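Local coordinates for protein endo-beta-1,4-glucanase (cellulase B) (Bacillus halodurans, PDB 4V2X) that hydrolyses beta-1,4-glucan chains as a tri-modular family 5 endoglucanase, its family 46 carbohydrate-binding module contributing to the breakdown of xyloglucan and beta-1,3-1,4-glucans, at residues F325-G330 and F527-Y532; P120-D125 and M169-S174; N460-A465 and D472-V477; P314-E319 and D352-L357; G205-N210 and T242-T247. All coordinates share one frame; numbering follows the deposited sequence. Where two conformers were deposited one is given.

Contact 1 (F325-G330 and F527-Y532); sequences FDKHTG and FKEFGY
K327 reaches across to E529 and F530 and carries most of this contact. Its CG stands anti to the carbonyl carbon (chi1 -65°), and the chain bends at chi3. The bend lowers the ammonium group into a fork of acceptors. NZ bonds to E529 OE2 at 2.8 Å, which is also a salt bridge. A second bond joins K327 NZ to F530 O, again at 2.8 Å, with the donor nearly in line with the C=O bond. V281 O is a further partner of NZ, so the lysine head is gripped from both the carboxylate and the backbone. E529 is extended, with CG anti to the backbone N (chi1 179°). It offers OE2 through the anti lone pair, the one turned away from OE1. The two side chains cross obliquely, and K327 CE lies 3.5 Å from E529 OE2. K327 CD lies 4.2 Å from Y532 N, beside G531, whose phi is positive and where the lysine passes close to the backbone. F530 makes a lighter touch: its CE1 comes 4.3 Å from G330 O, obliquely to the ring. Its ring also meets that of F534. Within 325-330, G330 N makes a weak 3.1 Å bond to H328 ND1. The contact joins the loop that follows barrel strand 315-320 in the family 5 catalytic domain to a loop of the CBM46 beta domain. It is a polar surface seam between two modules of one chain.

Contact 2 (P120-D125 and M169-S174); sequences PDYPID and MVKYRS
Two torsions bring Y122 and K171 together. The tyrosine CG is anti to its carbonyl carbon (chi1 -64°), while K171 CG is anti to the backbone N (chi1 -170°) and the rest of the lysine is extended. The two side chains cross at about a right angle. K171 CG then sits over the centre of one face of the Y122 ring, 3.5 Å from the centroid, as a CH-pi contact. K171 CD lies 3.6 Å from Y122 CE1. V170 CG1 approaches the ring at its edge, 4.2 Å from Y122 CE2, and also lies 3.9 Å from P120 O. S174 OG donates to D121 O, but the modelled 2.4 Å is very short and its exact value is doubtful. Y122 O and I124 N are bonded to the side chain of Q178, one turn further along helix 165-183. Without the Y122 ring, as with an alanine here, the K171 methylenes would probably lose their flat partner and the lysine chain would be freer to turn. The lysine thus divides its chemistry: its aliphatic stem packs on the Y122 face, while its ammonium forms a salt bridge with E113, earlier in the same loop, and a cation-pi contact with W157 of helix 153-158.

Contact 3 (N460-A465 and D472-V477); sequences NGMVTA and DWHFRV
N460-A465 and D472-V477 run antiparallel, their strand axes at 155°, with G461-V477, V463-F475 and A465-W473 as hydrogen-bonded pairs and a classic beta bulge where N460 joins G461 in facing V477. N460 N reaches V477 O at 2.7 Å, and V477 N reaches G461 O at 2.9 Å. V463, A465, W473, F475 and V477 share the buried face. There V463 CG2 touches V477 CG2 at 3.9 Å. A465 CB lies 4.3 Å from F475 CE2. Along the second strand W473 CD1 stands 3.5 Å above the F475 plane, offset toward the rim, and F475 CD1 lies at the indole edge. W473 NE1 is bonded to S393 O. The other face carries M462, T464, H474 and R476. T464 and H474 lie side by side and point the same way. M462 CG is anti to the backbone N (chi1 -169°), which sends SD obliquely toward the H474 ring, 4.4 Å from its centroid. M462 was modelled in two conformers, so this Met-aromatic contact holds for one of them. T464 CG2 rests 3.7 Å from D472 CB. The side chain of D472 comes within about 4 Å of a bound calcium ion. I451 of helix 445-452 covers V463 and V477. This is a beta hairpin in the Ig-like module of the X2 family, with an apolar inner face and a mixed outer one.

Contact 4 (P314-E319 and D352-L357); sequences PVVLGE and DITHML
H355 meets L317 through its CB, which lies 4.1 Å from L317 CD2, while its flat imidazole ring leads off the strand pair. H355 CG sits between the backbone N and the carbonyl carbon (chi1 50°), the crowded position. From there the side chain packs on I345 and L348 of helix 334-350, and the ring meets that of F320 with planes at about 85°. The E319 carboxylate is also held outside the strand pair, by R107 and Y274. The strands themselves run parallel, 8° apart. T354 N bonds to V315 O at 3.3 Å. L317 N takes T354 O at 2.7 Å, and M356 N takes L317 O at 2.9 Å. On the face of L317 and H355, L317 CB also touches I353 CG2 at 4.0 Å. On the face of V316 and T354, the M356 chain bends at chi3 and its SD comes 3.7 Å from V316 CG1. Water 1 extends the pairing at the N-terminal end: it accepts from V315 N at 2.9 Å and donates to D352 O at 2.8 Å. D352 is the C-prime residue of a Schellman motif that ends helix 334-350. The whole is a beta-alpha-beta unit, the seventh and eighth strands of a closed (beta/alpha)8 barrel. In family 5 enzymes the catalytic glutamates lie at the C-terminal ends of strands four and seven; the position of E319, close to E197, is consistent with that pattern.

Contact 5 (G205-N210 and T242-T247); sequences GEIREN and TMETAT
E244 and G205 join two loops of the (beta/alpha)8 barrel, the one after strand 190-193 and the one after strand 238-241. G205 N donates to E244 OE2 at 2.9 Å, fairly straight at 161°; OE2 accepts through its syn lone pair, on the side of OE1. E244 OE2 has a second donor in water 2, at 2.8 Å, and that water accepts from E206 N at 3.0 Å. I207 adds the apolar part. Its CD1 lies 3.6 Å from M243 CG, the two side chains sliding past each other in opposite directions. The same CD1 lies 3.7 Å from E244 CD. E244 arrives extended, its CG anti to the carbonyl carbon (chi1 -67°). If E244 were replaced by an alanine, G205 N is likely to be left without its acceptor and I207 CD1 with less cover. Further out, M243 packs on H211, H212 and L215 of helix 209-227, and L251 of helix 249-262 backs both I207 and M243. The M243 side chain is about 8 Å from that of D216, a calcium ligand. The turn that presents E244 is tied by T245 N to T242 O and by T242 OG1 to A246 O, 2.7 Å long.

Overall arrangement
From the N terminus, contact 2 closes first, bringing the loop before helix 126-141 back to helix 165-183. Contact 5 follows in series and links the loops after the fourth and fifth barrel strands. Contact 4 then pairs the seventh and eighth strands. Contact 1 opens inside that unit, at 325-330, and closes only at 527-532, so contacts 4 and 1 cross. Contact 3, a local hairpin, falls within the long span of contact 1. Contacts 2, 4 and 5 lie in the catalytic barrel, contact 3 in the Ig-like module, and contact 1 ties the barrel to CBM46. Contacts 2 and 3 lie farthest apart, their centres about 56 Å from each other.

Contact 1 (F325-G330 and F527-Y532)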
# COMPACT_ATOMS: atom_id res chain seq x y z
N PHE A 325 22.13 25.10 9.85
CA PHE A 325 23.48 25.11 9.29
C PHE A 325 23.49 25.42 7.79
O PHE A 325 24.52 25.85 7.25
CB PHE A 325 24.18 23.77 9.54
CG PHE A 325 24.59 23.52 10.98
CD1 PHE A 325 24.34 24.43 12.01
CD2 PHE A 325 25.22 22.32 11.31
CE1 PHE A 325 24.73 24.15 13.31
CE2 PHE A 325 25.61 22.04 12.61
CZ PHE A 325 25.37 22.96 13.61
N ASP A 326 22.36 25.21 7.11
CA ASP A 326 22.23 25.61 5.71
C ASP A 326 22.40 27.12 5.54
O ASP A 326 22.73 27.58 4.45
CB ASP A 326 20.89 25.16 5.11
CG ASP A 326 20.85 23.68 4.78
OD1 ASP A 326 21.89 23.00 4.88
OD2 ASP A 326 19.77 23.19 4.40
N LYS A 327 22.15 27.88 6.60
CA LYS A 327 22.56 29.27 6.66
C LYS A 327 24.05 29.31 7.02
O LYS A 327 24.89 29.55 6.15
CB LYS A 327 21.66 30.05 7.65
CG LYS A 327 20.21 30.14 7.19
CD LYS A 327 19.25 30.71 8.23
CE LYS A 327 18.88 29.68 9.29
NZ LYS A 327 17.93 30.22 10.30
N HIS A 328 24.39 29.05 8.28
CA HIS A 328 25.77 28.83 8.70
C HIS A 328 25.74 28.26 10.12
O HIS A 328 24.69 28.29 10.76
CB HIS A 328 26.61 30.12 8.64
CG HIS A 328 26.07 31.24 9.47
ND1 HIS A 328 26.47 31.46 10.77
CD2 HIS A 328 25.17 32.21 9.19
CE1 HIS A 328 25.85 32.52 11.25
NE2 HIS A 328 25.06 33.00 10.31
N THR A 329 26.87 27.72 10.59
CA THR A 329 26.90 27.03 11.89
C THR A 329 26.72 27.95 13.09
O THR A 329 26.42 27.50 14.18
CB THR A 329 28.22 26.24 12.09
OG1 THR A 329 29.34 27.10 11.90
CG2 THR A 329 28.30 25.09 11.11
N GLY A 330 26.95 29.24 12.88
CA GLY A 330 26.78 30.25 13.92
C GLY A 330 25.35 30.62 14.30
O GLY A 330 25.16 31.38 15.23
N PHE A 527 8.99 35.67 17.71
CA PHE A 527 10.44 35.47 17.61
C PHE A 527 10.82 35.15 16.18
O PHE A 527 10.44 34.10 15.65
CB PHE A 527 10.90 34.32 18.50
CG PHE A 527 10.84 34.63 19.97
CD1 PHE A 527 11.92 35.20 20.61
CD2 PHE A 527 9.70 34.34 20.70
CE1 PHE A 527 11.88 35.47 21.96
CE2 PHE A 527 9.66 34.62 22.06
CZ PHE A 527 10.75 35.19 22.68
N LYS A 528 11.55 36.06 15.55
CA LYS A 528 11.94 35.91 14.15
C LYS A 528 13.11 34.94 13.99
O LYS A 528 13.80 34.59 14.96
CB LYS A 528 12.30 37.27 13.54
CG LYS A 528 11.19 38.31 13.61
CD LYS A 528 9.90 37.87 12.91
CE LYS A 528 8.85 37.35 13.88
NZ LYS A 528 7.60 36.92 13.19
N GLU A 529 13.32 34.51 12.75
CA GLU A 529 14.32 33.50 12.44
C GLU A 529 15.72 34.10 12.30
O GLU A 529 15.95 34.99 11.47
CB GLU A 529 13.92 32.76 11.17
CG GLU A 529 14.93 31.71 10.77
CD GLU A 529 14.54 30.90 9.56
OE1 GLU A 529 13.37 30.96 9.13
OE2 GLU A 529 15.43 30.20 9.03
N PHE A 530 16.67 33.60 13.09
CA PHE A 530 18.04 34.10 13.10
C PHE A 530 18.66 33.89 11.72
O PHE A 530 18.57 32.80 11.15
CB PHE A 530 18.86 33.36 14.17
CG PHE A 530 20.18 34.00 14.50
CD1 PHE A 530 21.26 33.92 13.62
CD2 PHE A 530 20.36 34.66 15.71
CE1 PHE A 530 22.48 34.49 13.94
CE2 PHE A 530 21.58 35.24 16.03
CZ PHE A 530 22.64 35.16 15.15
N GLY A 531 19.29 34.94 11.19
CA GLY A 531 19.93 34.87 9.87
C GLY A 531 18.96 35.26 8.78
O GLY A 531 19.23 36.19 8.00
N TYR A 532 17.81 34.59 8.73
CA TYR A 532 16.84 34.83 7.68
C TYR A 532 16.22 36.22 7.79
O TYR A 532 16.15 36.95 6.80
CB TYR A 532 15.74 33.77 7.70
CG TYR A 532 14.72 33.97 6.60
CD1 TYR A 532 15.01 33.63 5.29
CD2 TYR A 532 13.48 34.53 6.88
CE1 TYR A 532 14.09 33.83 4.28
CE2 TYR A 532 12.55 34.74 5.87
CZ TYR A 532 12.87 34.38 4.57
OH TYR A 532 11.95 34.59 3.58

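Contact 2 (P120-D125 and M169-S174)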
# COMPACT_ATOMS: atom_id res chain seq x y z
N PRO A 120 16.11 7.49 -25.13
CA PRO A 120 15.57 6.63 -24.08
C PRO A 120 16.62 6.01 -23.16
O PRO A 120 16.26 5.49 -22.10
CB PRO A 120 14.86 5.53 -24.88
CG PRO A 120 15.68 5.41 -26.13
CD PRO A 120 16.23 6.78 -26.42
N ASP A 121 17.90 6.04 -23.55
CA ASP A 121 18.94 5.30 -22.84
C ASP A 121 19.56 6.09 -21.68
O ASP A 121 20.14 5.48 -20.78
CB ASP A 121 20.04 4.84 -23.80
CG ASP A 121 19.53 3.85 -24.85
OD1 ASP A 121 18.62 3.06 -24.55
OD2 ASP A 121 20.06 3.86 -25.99
N TYR A 122 19.47 7.41 -21.71
CA TYR A 122 20.03 8.28 -20.67
C TYR A 122 21.47 7.91 -20.28
O TYR A 122 21.76 7.68 -19.10
CB TYR A 122 19.13 8.23 -19.43
CG TYR A 122 17.75 8.77 -19.68
CD1 TYR A 122 17.53 10.14 -19.69
CD2 TYR A 122 16.67 7.93 -19.88
CE1 TYR A 122 16.27 10.66 -19.91
CE2 TYR A 122 15.40 8.43 -20.10
CZ TYR A 122 15.21 9.80 -20.11
OH TYR A 122 13.96 10.33 -20.31
N PRO A 123 22.37 7.87 -21.28
CA PRO A 123 23.73 7.40 -20.98
C PRO A 123 24.46 8.32 -20.01
O PRO A 123 24.50 9.54 -20.22
CB PRO A 123 24.41 7.40 -22.35
CG PRO A 123 23.66 8.40 -23.15
CD PRO A 123 22.23 8.26 -22.69
N ILE A 124 25.04 7.74 -18.97
CA ILE A 124 25.78 8.53 -18.00
C ILE A 124 27.10 8.96 -18.64
O ILE A 124 27.78 8.14 -19.26
CB ILE A 124 26.04 7.73 -16.70
CG1 ILE A 124 24.71 7.42 -16.01
CG2 ILE A 124 26.96 8.52 -15.77
CD1 ILE A 124 24.81 6.39 -14.91
N ASP A 125 27.43 10.25 -18.51
CA ASP A 125 28.72 10.76 -18.96
C ASP A 125 29.83 9.90 -18.35
O ASP A 125 29.98 9.86 -17.14
CB ASP A 125 28.91 12.23 -18.53
CG ASP A 125 30.32 12.76 -18.84
OD1 ASP A 125 30.96 12.30 -19.81
OD2 ASP A 125 30.82 13.63 -18.10
N MET A 169 9.88 6.20 -14.70
CA MET A 169 10.34 4.82 -14.52
C MET A 169 11.40 4.42 -15.54
O MET A 169 12.39 3.78 -15.19
CB MET A 169 9.15 3.84 -14.56
CG MET A 169 8.44 3.66 -13.22
SD MET A 169 9.44 3.02 -11.85
CE MET A 169 10.56 1.96 -12.74
N VAL A 170 11.21 4.81 -16.80
CA VAL A 170 12.20 4.53 -17.85
C VAL A 170 13.57 5.13 -17.52
O VAL A 170 14.59 4.46 -17.63
CB VAL A 170 11.72 5.04 -19.24
CG1 VAL A 170 12.86 5.08 -20.24
CG2 VAL A 170 10.58 4.17 -19.76
N LYS A 171 13.58 6.39 -17.12
CA LYS A 171 14.81 7.10 -16.78
C LYS A 171 15.49 6.52 -15.53
O LYS A 171 16.70 6.28 -15.52
CB LYS A 171 14.50 8.58 -16.56
CG LYS A 171 15.72 9.47 -16.45
CD LYS A 171 15.30 10.93 -16.49
CE LYS A 171 16.47 11.86 -16.21
NZ LYS A 171 16.07 13.27 -16.39
N TYR A 172 14.70 6.29 -14.49
CA TYR A 172 15.17 5.70 -13.23
C TYR A 172 15.74 4.30 -13.46
O TYR A 172 16.84 4.00 -13.00
CB TYR A 172 14.00 5.65 -12.25
CG TYR A 172 14.27 5.12 -10.87
CD1 TYR A 172 14.81 5.93 -9.87
CD2 TYR A 172 13.90 3.83 -10.52
CE1 TYR A 172 15.01 5.46 -8.58
CE2 TYR A 172 14.09 3.35 -9.24
CZ TYR A 172 14.65 4.16 -8.27
OH TYR A 172 14.82 3.65 -7.01
N ARG A 173 15.00 3.47 -14.19
CA ARG A 173 15.47 2.13 -14.54
C ARG A 173 16.81 2.20 -15.27
O ARG A 173 17.73 1.46 -14.95
CB ARG A 173 14.42 1.41 -15.40
CG ARG A 173 14.89 0.13 -16.06
CD ARG A 173 13.73 -0.59 -16.73
NE ARG A 173 12.98 -1.41 -15.78
CZ ARG A 173 13.38 -2.60 -15.36
NH1 ARG A 173 14.51 -3.12 -15.82
NH2 ARG A 173 12.65 -3.28 -14.49
N SER A 174 16.90 3.08 -16.26
CA SER A 174 18.13 3.20 -17.04
C SER A 174 19.33 3.54 -16.17
O SER A 174 20.40 2.95 -16.32
CB SER A 174 17.99 4.24 -18.14
OG SER A 174 19.23 4.38 -18.82

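Contact 3 (N460-A465 and D472-V477)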
# COMPACT_ATOMS: atom_id res chain seq x y z
N ASN A 460 37.13 37.25 27.83
CA ASN A 460 38.38 37.52 28.53
C ASN A 460 39.26 36.29 28.65
O ASN A 460 40.48 36.38 28.68
CB ASN A 460 38.10 38.04 29.95
CG ASN A 460 37.13 39.20 29.98
OD1 ASN A 460 36.04 39.10 30.54
ND2 ASN A 460 37.53 40.31 29.36
N GLY A 461 38.62 35.13 28.74
CA GLY A 461 39.34 33.89 28.97
C GLY A 461 38.37 32.75 29.11
O GLY A 461 37.20 32.88 28.74
N MET A 462 38.85 31.64 29.65
CA MET A 462 38.07 30.41 29.71
C MET A 462 38.27 29.66 31.02
O MET A 462 39.37 29.63 31.54
CB MET A 462 38.49 29.50 28.56
CG MET A 462 37.58 28.30 28.33
SD MET A 462 38.14 27.38 26.90
CE MET A 462 38.52 28.74 25.79
N VAL A 463 37.18 29.08 31.53
CA VAL A 463 37.25 28.12 32.62
C VAL A 463 36.86 26.78 31.99
O VAL A 463 35.78 26.66 31.42
CB VAL A 463 36.29 28.47 33.77
CG1 VAL A 463 36.24 27.34 34.78
CG2 VAL A 463 36.74 29.77 34.44
N THR A 464 37.76 25.81 32.07
CA THR A 464 37.54 24.51 31.45
C THR A 464 37.28 23.46 32.52
O THR A 464 38.08 23.29 33.43
CB THR A 464 38.73 24.09 30.59
OG1 THR A 464 38.91 25.06 29.55
CG2 THR A 464 38.49 22.71 29.96
N ALA A 465 36.13 22.79 32.40
CA ALA A 465 35.79 21.67 33.27
C ALA A 465 36.24 20.38 32.64
O ALA A 465 35.90 20.08 31.49
CB ALA A 465 34.29 21.63 33.54
N ASP A 472 35.98 17.74 27.48
CA ASP A 472 36.00 18.88 28.39
C ASP A 472 34.86 19.82 28.03
O ASP A 472 34.51 19.92 26.85
CB ASP A 472 37.31 19.66 28.25
CG ASP A 472 38.53 18.92 28.77
OD1 ASP A 472 38.40 17.91 29.50
OD2 ASP A 472 39.64 19.36 28.43
N TRP A 473 34.30 20.51 29.02
CA TRP A 473 33.32 21.57 28.78
C TRP A 473 33.98 22.93 29.01
O TRP A 473 34.65 23.14 30.03
CB TRP A 473 32.10 21.41 29.69
CG TRP A 473 31.00 22.39 29.41
CD1 TRP A 473 30.76 23.56 30.07
CD2 TRP A 473 30.01 22.30 28.38
NE1 TRP A 473 29.67 24.20 29.52
CE2 TRP A 473 29.19 23.45 28.48
CE3 TRP A 473 29.73 21.36 27.37
CZ2 TRP A 473 28.12 23.68 27.62
CZ3 TRP A 473 28.66 21.59 26.52
CH2 TRP A 473 27.86 22.74 26.65
N HIS A 474 33.79 23.85 28.08
CA HIS A 474 34.49 25.14 28.11
C HIS A 474 33.54 26.29 28.40
O HIS A 474 32.61 26.51 27.64
CB HIS A 474 35.16 25.38 26.77
CG HIS A 474 35.97 24.23 26.29
ND1 HIS A 474 37.25 23.98 26.75
CD2 HIS A 474 35.69 23.24 25.41
CE1 HIS A 474 37.72 22.90 26.16
NE2 HIS A 474 36.80 22.43 25.35
N PHE A 475 33.77 26.99 29.50
CA PHE A 475 33.02 28.20 29.83
C PHE A 475 33.78 29.43 29.38
O PHE A 475 34.86 29.72 29.90
CB PHE A 475 32.79 28.33 31.34
CG PHE A 475 31.98 27.22 31.94
CD1 PHE A 475 30.59 27.24 31.87
CD2 PHE A 475 32.59 26.19 32.64
CE1 PHE A 475 29.84 26.22 32.43
CE2 PHE A 475 31.85 25.17 33.21
CZ PHE A 475 30.47 25.19 33.10
N ARG A 476 33.21 30.15 28.42
CA ARG A 476 33.80 31.41 27.97
C ARG A 476 33.45 32.47 29.00
O ARG A 476 32.27 32.65 29.34
CB ARG A 476 33.26 31.79 26.60
CG ARG A 476 33.61 30.78 25.52
CD ARG A 476 32.85 31.05 24.22
NE ARG A 476 33.35 32.25 23.56
CZ ARG A 476 34.47 32.29 22.85
NH1 ARG A 476 35.19 31.19 22.70
NH2 ARG A 476 34.86 33.42 22.29
N VAL A 477 34.47 33.15 29.53
CA VAL A 477 34.26 34.18 30.54
C VAL A 477 34.21 35.52 29.82
O VAL A 477 35.20 35.95 29.23
CB VAL A 477 35.37 34.16 31.62
CG1 VAL A 477 35.17 35.31 32.60
CG2 VAL A 477 35.39 32.82 32.34

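Contact 4 (P314-E319 and D352-L357)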
# COMPACT_ATOMS: atom_id res chain seq x y z
N PRO A 314 18.42 -3.27 10.10
CA PRO A 314 19.29 -2.19 10.56
C PRO A 314 18.93 -0.85 9.92
O PRO A 314 18.31 -0.81 8.86
CB PRO A 314 20.69 -2.64 10.13
CG PRO A 314 20.46 -3.53 8.96
CD PRO A 314 19.11 -4.16 9.14
N VAL A 315 19.33 0.22 10.60
CA VAL A 315 19.01 1.58 10.18
C VAL A 315 20.28 2.40 10.08
O VAL A 315 21.11 2.41 11.01
CB VAL A 315 18.06 2.27 11.18
CG1 VAL A 315 17.82 3.73 10.80
CG2 VAL A 315 16.74 1.51 11.24
N VAL A 316 20.43 3.08 8.94
CA VAL A 316 21.45 4.10 8.78
C VAL A 316 20.75 5.46 8.76
O VAL A 316 19.85 5.70 7.95
CB VAL A 316 22.28 3.91 7.50
CG1 VAL A 316 23.18 5.12 7.25
CG2 VAL A 316 23.13 2.65 7.60
N LEU A 317 21.15 6.32 9.69
CA LEU A 317 20.75 7.72 9.66
C LEU A 317 21.68 8.36 8.63
O LEU A 317 22.81 8.73 8.96
CB LEU A 317 20.91 8.32 11.05
CG LEU A 317 20.53 9.79 11.23
CD1 LEU A 317 19.06 10.02 10.92
CD2 LEU A 317 20.84 10.22 12.66
N GLY A 318 21.22 8.44 7.38
CA GLY A 318 22.10 8.75 6.25
C GLY A 318 22.61 10.18 6.21
O GLY A 318 23.62 10.47 5.55
N GLU A 319 21.88 11.07 6.88
CA GLU A 319 22.29 12.45 7.09
C GLU A 319 21.79 12.92 8.44
O GLU A 319 20.63 12.67 8.79
CB GLU A 319 21.66 13.37 6.05
CG GLU A 319 22.04 13.07 4.61
CD GLU A 319 21.42 14.04 3.63
OE1 GLU A 319 20.84 15.05 4.07
OE2 GLU A 319 21.50 13.80 2.40
N ASP A 352 21.40 1.52 18.48
CA ASP A 352 22.18 0.79 17.48
C ASP A 352 22.04 1.38 16.08
O ASP A 352 22.11 0.66 15.08
CB ASP A 352 21.75 -0.69 17.45
CG ASP A 352 22.81 -1.62 16.85
OD1 ASP A 352 24.02 -1.33 16.97
OD2 ASP A 352 22.42 -2.66 16.28
N ILE A 353 21.84 2.70 16.00
CA ILE A 353 21.64 3.36 14.72
C ILE A 353 22.96 3.94 14.24
O ILE A 353 23.60 4.74 14.92
CB ILE A 353 20.54 4.44 14.82
CG1 ILE A 353 19.18 3.77 15.04
CG2 ILE A 353 20.50 5.28 13.54
CD1 ILE A 353 18.08 4.70 15.50
N THR A 354 23.39 3.52 13.05
CA THR A 354 24.59 4.09 12.44
C THR A 354 24.25 5.47 11.86
O THR A 354 23.23 5.63 11.21
CB THR A 354 25.15 3.14 11.37
OG1 THR A 354 25.80 2.04 12.04
CG2 THR A 354 26.15 3.83 10.46
N HIS A 355 25.13 6.44 12.10
CA HIS A 355 24.85 7.83 11.69
C HIS A 355 25.92 8.35 10.74
O HIS A 355 27.09 7.98 10.84
CB HIS A 355 24.71 8.75 12.91
CG HIS A 355 25.82 8.63 13.90
ND1 HIS A 355 27.05 9.23 13.72
CD2 HIS A 355 25.90 7.96 15.08
CE1 HIS A 355 27.84 8.93 14.73
NE2 HIS A 355 27.17 8.17 15.57
N MET A 356 25.51 9.21 9.82
CA MET A 356 26.43 9.81 8.87
C MET A 356 26.23 11.32 8.85
O MET A 356 25.17 11.80 8.47
CB MET A 356 26.22 9.20 7.48
CG MET A 356 26.03 7.69 7.51
SD MET A 356 26.12 6.90 5.89
CE MET A 356 27.88 7.02 5.56
N LEU A 357 27.27 12.05 9.26
CA LEU A 357 27.19 13.50 9.38
C LEU A 357 27.02 14.14 8.03
O LEU A 357 27.74 13.80 7.08
CB LEU A 357 28.47 14.05 10.02
CG LEU A 357 28.55 15.57 10.17
CD1 LEU A 357 27.60 16.04 11.26
CD2 LEU A 357 29.98 15.97 10.47
O HOH W 1 20.68 -0.55 13.04

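Contact 5 (G205-N210 and T242-T247)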
# COMPACT_ATOMS: atom_id res chain seq x y z
N GLY A 205 6.24 18.33 2.85
CA GLY A 205 5.05 18.26 3.69
C GLY A 205 3.74 18.19 2.92
O GLY A 205 2.70 18.61 3.43
N GLU A 206 3.80 17.67 1.70
CA GLU A 206 2.61 17.50 0.87
C GLU A 206 2.53 16.05 0.39
O GLU A 206 2.34 15.78 -0.80
CB GLU A 206 2.63 18.46 -0.33
CG GLU A 206 2.59 19.93 0.07
CD GLU A 206 2.38 20.86 -1.11
OE1 GLU A 206 2.62 20.44 -2.27
OE2 GLU A 206 1.97 22.02 -0.89
N ILE A 207 2.68 15.12 1.34
CA ILE A 207 2.64 13.69 1.04
C ILE A 207 1.19 13.23 0.99
O ILE A 207 0.48 13.29 1.99
CB ILE A 207 3.41 12.86 2.08
CG1 ILE A 207 4.88 13.31 2.15
CG2 ILE A 207 3.33 11.38 1.74
CD1 ILE A 207 5.63 12.77 3.34
N ARG A 208 0.76 12.77 -0.18
CA ARG A 208 -0.61 12.33 -0.40
C ARG A 208 -0.64 10.80 -0.45
O ARG A 208 0.41 10.16 -0.56
CB ARG A 208 -1.15 12.95 -1.69
CG ARG A 208 -1.18 14.47 -1.64
CD ARG A 208 -1.89 15.10 -2.83
NE ARG A 208 -1.03 15.18 -4.01
CZ ARG A 208 -0.09 16.10 -4.22
NH1 ARG A 208 0.16 17.05 -3.32
NH2 ARG A 208 0.62 16.07 -5.35
N GLU A 209 -1.83 10.22 -0.37
CA GLU A 209 -1.96 8.77 -0.26
C GLU A 209 -1.31 8.03 -1.43
O GLU A 209 -0.64 7.02 -1.23
CB GLU A 209 -3.44 8.36 -0.14
CG GLU A 209 -3.66 6.88 0.15
CD GLU A 209 -2.88 6.39 1.36
OE1 GLU A 209 -2.72 7.16 2.33
OE2 GLU A 209 -2.42 5.23 1.34
N ASN A 210 -1.49 8.56 -2.63
CA ASN A 210 -0.94 7.93 -3.83
C ASN A 210 0.59 7.93 -3.87
O ASN A 210 1.21 7.09 -4.52
CB ASN A 210 -1.49 8.62 -5.08
CG ASN A 210 -0.98 8.00 -6.37
OD1 ASN A 210 -1.07 6.78 -6.58
ND2 ASN A 210 -0.42 8.83 -7.25
N THR A 242 12.51 6.02 3.78
CA THR A 242 11.14 6.48 3.95
C THR A 242 10.88 7.71 3.07
O THR A 242 11.82 8.37 2.61
CB THR A 242 10.87 6.91 5.41
OG1 THR A 242 11.85 7.88 5.79
CG2 THR A 242 10.96 5.74 6.34
N MET A 243 9.61 8.03 2.87
CA MET A 243 9.23 9.27 2.18
C MET A 243 9.84 10.45 2.92
O MET A 243 9.77 10.53 4.16
CB MET A 243 7.70 9.43 2.13
CG MET A 243 7.21 10.45 1.10
SD MET A 243 7.36 9.88 -0.60
CE MET A 243 6.12 8.59 -0.61
N GLU A 244 10.48 11.34 2.16
CA GLU A 244 11.17 12.53 2.68
C GLU A 244 12.29 12.19 3.68
O GLU A 244 12.80 13.08 4.37
CB GLU A 244 10.18 13.51 3.32
CG GLU A 244 9.22 14.15 2.33
CD GLU A 244 8.33 15.22 2.94
OE1 GLU A 244 8.34 15.41 4.18
OE2 GLU A 244 7.62 15.88 2.17
N THR A 245 12.69 10.92 3.71
CA THR A 245 13.53 10.35 4.78
C THR A 245 13.06 10.78 6.17
O THR A 245 13.86 10.92 7.10
CB THR A 245 15.03 10.66 4.58
OG1 THR A 245 15.22 12.08 4.49
CG2 THR A 245 15.59 9.95 3.32
N ALA A 246 11.74 10.90 6.32
CA ALA A 246 11.12 11.33 7.57
C ALA A 246 10.82 10.13 8.47
O ALA A 246 10.95 8.98 8.06
CB ALA A 246 9.85 12.11 7.27
N THR A 247 10.42 10.40 9.71
CA THR A 247 10.32 9.35 10.73
C THR A 247 8.94 9.15 11.34
O THR A 247 8.80 8.42 12.31
CB THR A 247 11.29 9.62 11.91
OG1 THR A 247 10.89 10.81 12.60
CG2 THR A 247 12.72 9.75 11.42
O HOH W 2 5.92 16.32 0.00